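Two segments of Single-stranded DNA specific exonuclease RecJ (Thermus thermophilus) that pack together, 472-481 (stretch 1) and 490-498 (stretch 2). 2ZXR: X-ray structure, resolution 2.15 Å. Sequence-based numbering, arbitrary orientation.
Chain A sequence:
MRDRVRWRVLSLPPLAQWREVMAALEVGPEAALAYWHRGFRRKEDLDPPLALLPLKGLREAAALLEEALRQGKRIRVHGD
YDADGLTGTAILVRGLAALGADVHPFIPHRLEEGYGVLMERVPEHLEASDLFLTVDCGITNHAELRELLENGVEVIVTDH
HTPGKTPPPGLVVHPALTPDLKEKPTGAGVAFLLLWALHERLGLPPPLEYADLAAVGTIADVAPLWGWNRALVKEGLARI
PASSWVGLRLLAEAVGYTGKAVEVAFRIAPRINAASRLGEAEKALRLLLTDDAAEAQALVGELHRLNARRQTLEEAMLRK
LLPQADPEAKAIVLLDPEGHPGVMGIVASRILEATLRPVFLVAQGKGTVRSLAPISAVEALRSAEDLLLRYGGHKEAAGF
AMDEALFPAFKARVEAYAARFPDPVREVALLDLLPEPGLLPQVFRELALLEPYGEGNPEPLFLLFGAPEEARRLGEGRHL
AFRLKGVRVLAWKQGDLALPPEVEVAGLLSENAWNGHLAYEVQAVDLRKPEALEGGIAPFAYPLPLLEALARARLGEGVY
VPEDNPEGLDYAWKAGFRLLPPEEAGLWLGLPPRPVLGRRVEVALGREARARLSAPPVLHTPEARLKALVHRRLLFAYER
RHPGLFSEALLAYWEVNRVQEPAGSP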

# COMPACT_ATOMS: atom_id res chain seq x y z
N ARG A 472 -9.57 6.05 -27.06
CA ARG A 472 -10.31 7.30 -27.16
C ARG A 472 -9.86 8.30 -26.10
O ARG A 472 -10.02 8.06 -24.91
CB ARG A 472 -11.81 7.04 -27.03
CG ARG A 472 -12.22 6.40 -25.72
CD ARG A 472 -13.54 5.65 -25.85
NE ARG A 472 -13.86 4.87 -24.65
CZ ARG A 472 -14.72 3.86 -24.62
NH1 ARG A 472 -14.94 3.21 -23.49
NH2 ARG A 472 -15.35 3.48 -25.73
N ARG A 473 -9.30 9.42 -26.55
CA ARG A 473 -8.84 10.45 -25.63
C ARG A 473 -10.00 11.03 -24.82
O ARG A 473 -11.17 10.82 -25.14
CB ARG A 473 -8.14 11.57 -26.40
CG ARG A 473 -7.54 12.68 -25.52
CD ARG A 473 -7.32 13.98 -26.29
NE ARG A 473 -5.95 14.17 -26.78
CZ ARG A 473 -5.29 13.31 -27.56
NH1 ARG A 473 -5.87 12.18 -27.95
NH2 ARG A 473 -4.06 13.60 -27.96
N LEU A 474 -9.66 11.75 -23.75
CA LEU A 474 -10.64 12.40 -22.88
C LEU A 474 -10.06 13.76 -22.57
O LEU A 474 -9.37 13.95 -21.56
CB LEU A 474 -10.82 11.62 -21.58
CG LEU A 474 -11.33 10.19 -21.65
CD1 LEU A 474 -11.36 9.60 -20.23
CD2 LEU A 474 -12.71 10.17 -22.27
N GLY A 475 -10.34 14.72 -23.45
CA GLY A 475 -9.81 16.06 -23.27
C GLY A 475 -8.80 16.35 -24.37
O GLY A 475 -9.04 16.01 -25.52
N GLU A 476 -7.67 16.95 -24.01
CA GLU A 476 -6.63 17.28 -24.98
C GLU A 476 -5.28 16.71 -24.59
O GLU A 476 -4.26 17.03 -25.22
CB GLU A 476 -6.50 18.81 -25.11
CG GLU A 476 -7.62 19.51 -25.85
CD GLU A 476 -7.64 19.19 -27.34
OE1 GLU A 476 -8.29 19.94 -28.10
OE2 GLU A 476 -7.00 18.19 -27.75
N GLY A 477 -5.25 15.89 -23.55
CA GLY A 477 -3.99 15.32 -23.13
C GLY A 477 -4.05 13.93 -22.55
O GLY A 477 -4.99 13.16 -22.81
N ARG A 478 -3.03 13.62 -21.75
CA ARG A 478 -2.85 12.33 -21.08
C ARG A 478 -4.04 11.39 -20.93
O ARG A 478 -3.99 10.24 -21.37
CB ARG A 478 -2.28 12.57 -19.68
CG ARG A 478 -0.86 13.04 -19.66
CD ARG A 478 -0.74 14.44 -20.19
NE ARG A 478 0.67 14.78 -20.32
CZ ARG A 478 1.48 14.24 -21.21
NH1 ARG A 478 1.02 13.34 -22.07
NH2 ARG A 478 2.76 14.59 -21.23
N HIS A 479 -5.10 11.88 -20.30
CA HIS A 479 -6.29 11.08 -20.04
C HIS A 479 -6.88 10.38 -21.25
O HIS A 479 -7.16 11.02 -22.25
CB HIS A 479 -7.35 11.96 -19.39
CG HIS A 479 -8.23 11.23 -18.43
ND1 HIS A 479 -9.32 11.82 -17.83
CD2 HIS A 479 -8.18 9.96 -17.96
CE1 HIS A 479 -9.90 10.94 -17.02
NE2 HIS A 479 -9.22 9.81 -17.08
N LEU A 480 -7.08 9.06 -21.14
CA LEU A 480 -7.65 8.26 -22.23
C LEU A 480 -8.27 6.94 -21.75
O LEU A 480 -8.24 6.60 -20.55
CB LEU A 480 -6.58 7.95 -23.29
CG LEU A 480 -5.43 6.98 -22.99
CD1 LEU A 480 -5.92 5.56 -23.16
CD2 LEU A 480 -4.27 7.22 -23.95
N ALA A 481 -8.81 6.18 -22.70
CA ALA A 481 -9.43 4.91 -22.40
C ALA A 481 -9.31 3.97 -23.59
O ALA A 481 -9.37 4.40 -24.74
CB ALA A 481 -10.89 5.13 -22.06
N LEU A 490 -8.88 2.77 -17.98
CA LEU A 490 -8.73 4.22 -17.96
C LEU A 490 -7.31 4.51 -17.54
O LEU A 490 -6.79 3.88 -16.61
CB LEU A 490 -9.68 4.85 -16.96
CG LEU A 490 -11.15 4.53 -17.20
CD1 LEU A 490 -11.93 4.81 -15.92
CD2 LEU A 490 -11.66 5.35 -18.38
N ALA A 491 -6.69 5.49 -18.18
CA ALA A 491 -5.30 5.81 -17.87
C ALA A 491 -4.85 7.22 -18.22
O ALA A 491 -5.46 7.91 -19.03
CB ALA A 491 -4.40 4.79 -18.60
N TRP A 492 -3.75 7.62 -17.61
CA TRP A 492 -3.13 8.91 -17.88
C TRP A 492 -1.82 8.58 -18.58
O TRP A 492 -0.82 8.23 -17.94
CB TRP A 492 -2.87 9.66 -16.58
CG TRP A 492 -4.14 10.10 -15.95
CD1 TRP A 492 -5.01 9.33 -15.24
CD2 TRP A 492 -4.74 11.39 -16.08
NE1 TRP A 492 -6.14 10.06 -14.92
CE2 TRP A 492 -5.99 11.32 -15.43
CE3 TRP A 492 -4.35 12.59 -16.69
CZ2 TRP A 492 -6.86 12.42 -15.37
CZ3 TRP A 492 -5.21 13.68 -16.64
CH2 TRP A 492 -6.45 13.59 -15.98
N LYS A 493 -1.83 8.68 -19.91
CA LYS A 493 -0.65 8.35 -20.69
C LYS A 493 0.50 9.31 -20.46
O LYS A 493 0.40 10.49 -20.75
CB LYS A 493 -1.00 8.30 -22.18
CG LYS A 493 0.16 7.87 -23.07
CD LYS A 493 0.65 6.48 -22.70
CE LYS A 493 1.78 6.02 -23.60
NZ LYS A 493 3.04 6.78 -23.40
N GLN A 494 1.59 8.77 -19.94
CA GLN A 494 2.78 9.58 -19.69
C GLN A 494 3.20 10.15 -21.04
O GLN A 494 3.48 9.40 -21.96
CB GLN A 494 3.92 8.71 -19.14
CG GLN A 494 3.59 7.99 -17.85
CD GLN A 494 3.47 8.93 -16.67
OE1 GLN A 494 2.74 9.93 -16.72
NE2 GLN A 494 4.18 8.62 -15.58
N GLY A 495 3.22 11.48 -21.12
CA GLY A 495 3.61 12.18 -22.33
C GLY A 495 3.97 11.29 -23.50
O GLY A 495 4.99 10.61 -23.47
N ASP A 496 3.13 11.33 -24.52
CA ASP A 496 3.32 10.54 -25.72
C ASP A 496 1.98 10.35 -26.36
O ASP A 496 1.79 10.69 -27.52
CB ASP A 496 3.88 9.16 -25.40
CG ASP A 496 5.39 9.08 -25.57
OD1 ASP A 496 5.88 9.39 -26.69
OD2 ASP A 496 6.08 8.70 -24.60
N LEU A 497 1.05 9.80 -25.59
CA LEU A 497 -0.30 9.52 -26.09
C LEU A 497 -0.08 8.55 -27.23
O LEU A 497 1.04 8.38 -27.70
CB LEU A 497 -1.00 10.81 -26.55
CG LEU A 497 -1.35 11.78 -25.42
CD1 LEU A 497 -0.08 12.31 -24.77
CD2 LEU A 497 -2.17 12.93 -25.95
N ALA A 498 -1.14 7.90 -27.68
CA ALA A 498 -0.97 6.90 -28.72
C ALA A 498 -0.19 5.78 -28.02
O ALA A 498 0.96 5.95 -27.60
CB ALA A 498 -0.16 7.46 -29.90

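Three backbone hydrogen bonds join the two stretches as neighbouring antiparallel strands. Leu480 and Ala491 form a reciprocal pair, Leu480 N donating to Ala491 O (2.9 Å) and Ala491 N to Leu480 O (3.0 Å); two residues along, Lys493 N donates to Arg478 O at 3.0 Å. CA-H...O contacts add to these on either side of the Leu480/Ala491 pair, from His479 CA to Ala491 O (3.4 Å) and from Leu490 CA to Leu480 O (3.6 Å).

The side chains of His479 and Trp492 lie on the same face of the sheet, at a non-hydrogen-bonded pair whose CA atoms are 4.4 Å apart. This proximity lets the imidazole stack, offset, on the six-membered ring of the indole, with centroids 4.1 Å apart and planes inclined by only 11°; His479 CB also sits over that ring. Further along this face, the small Ala481 leaves space for the branched end of Leu490, and Ala481 CB meets Leu490 CD2 at 3.8 Å.

On the other face, Leu480 and Ala491 are buried, and Leu480 CD2 reaches Lys493 CB at 3.9 Å, using the aliphatic base of the lysine. Lys493 NZ instead turns to its own stretch, donating to Gln494 O (3.0 Å). In all, 669 Å² is buried, summed over both sides; Arg478 and Leu497 are the residues most covered, Arg478 CB lying 3.6 Å from Trp492 CE3 and Leu497 CD2 4.0 Å from Gly477 C.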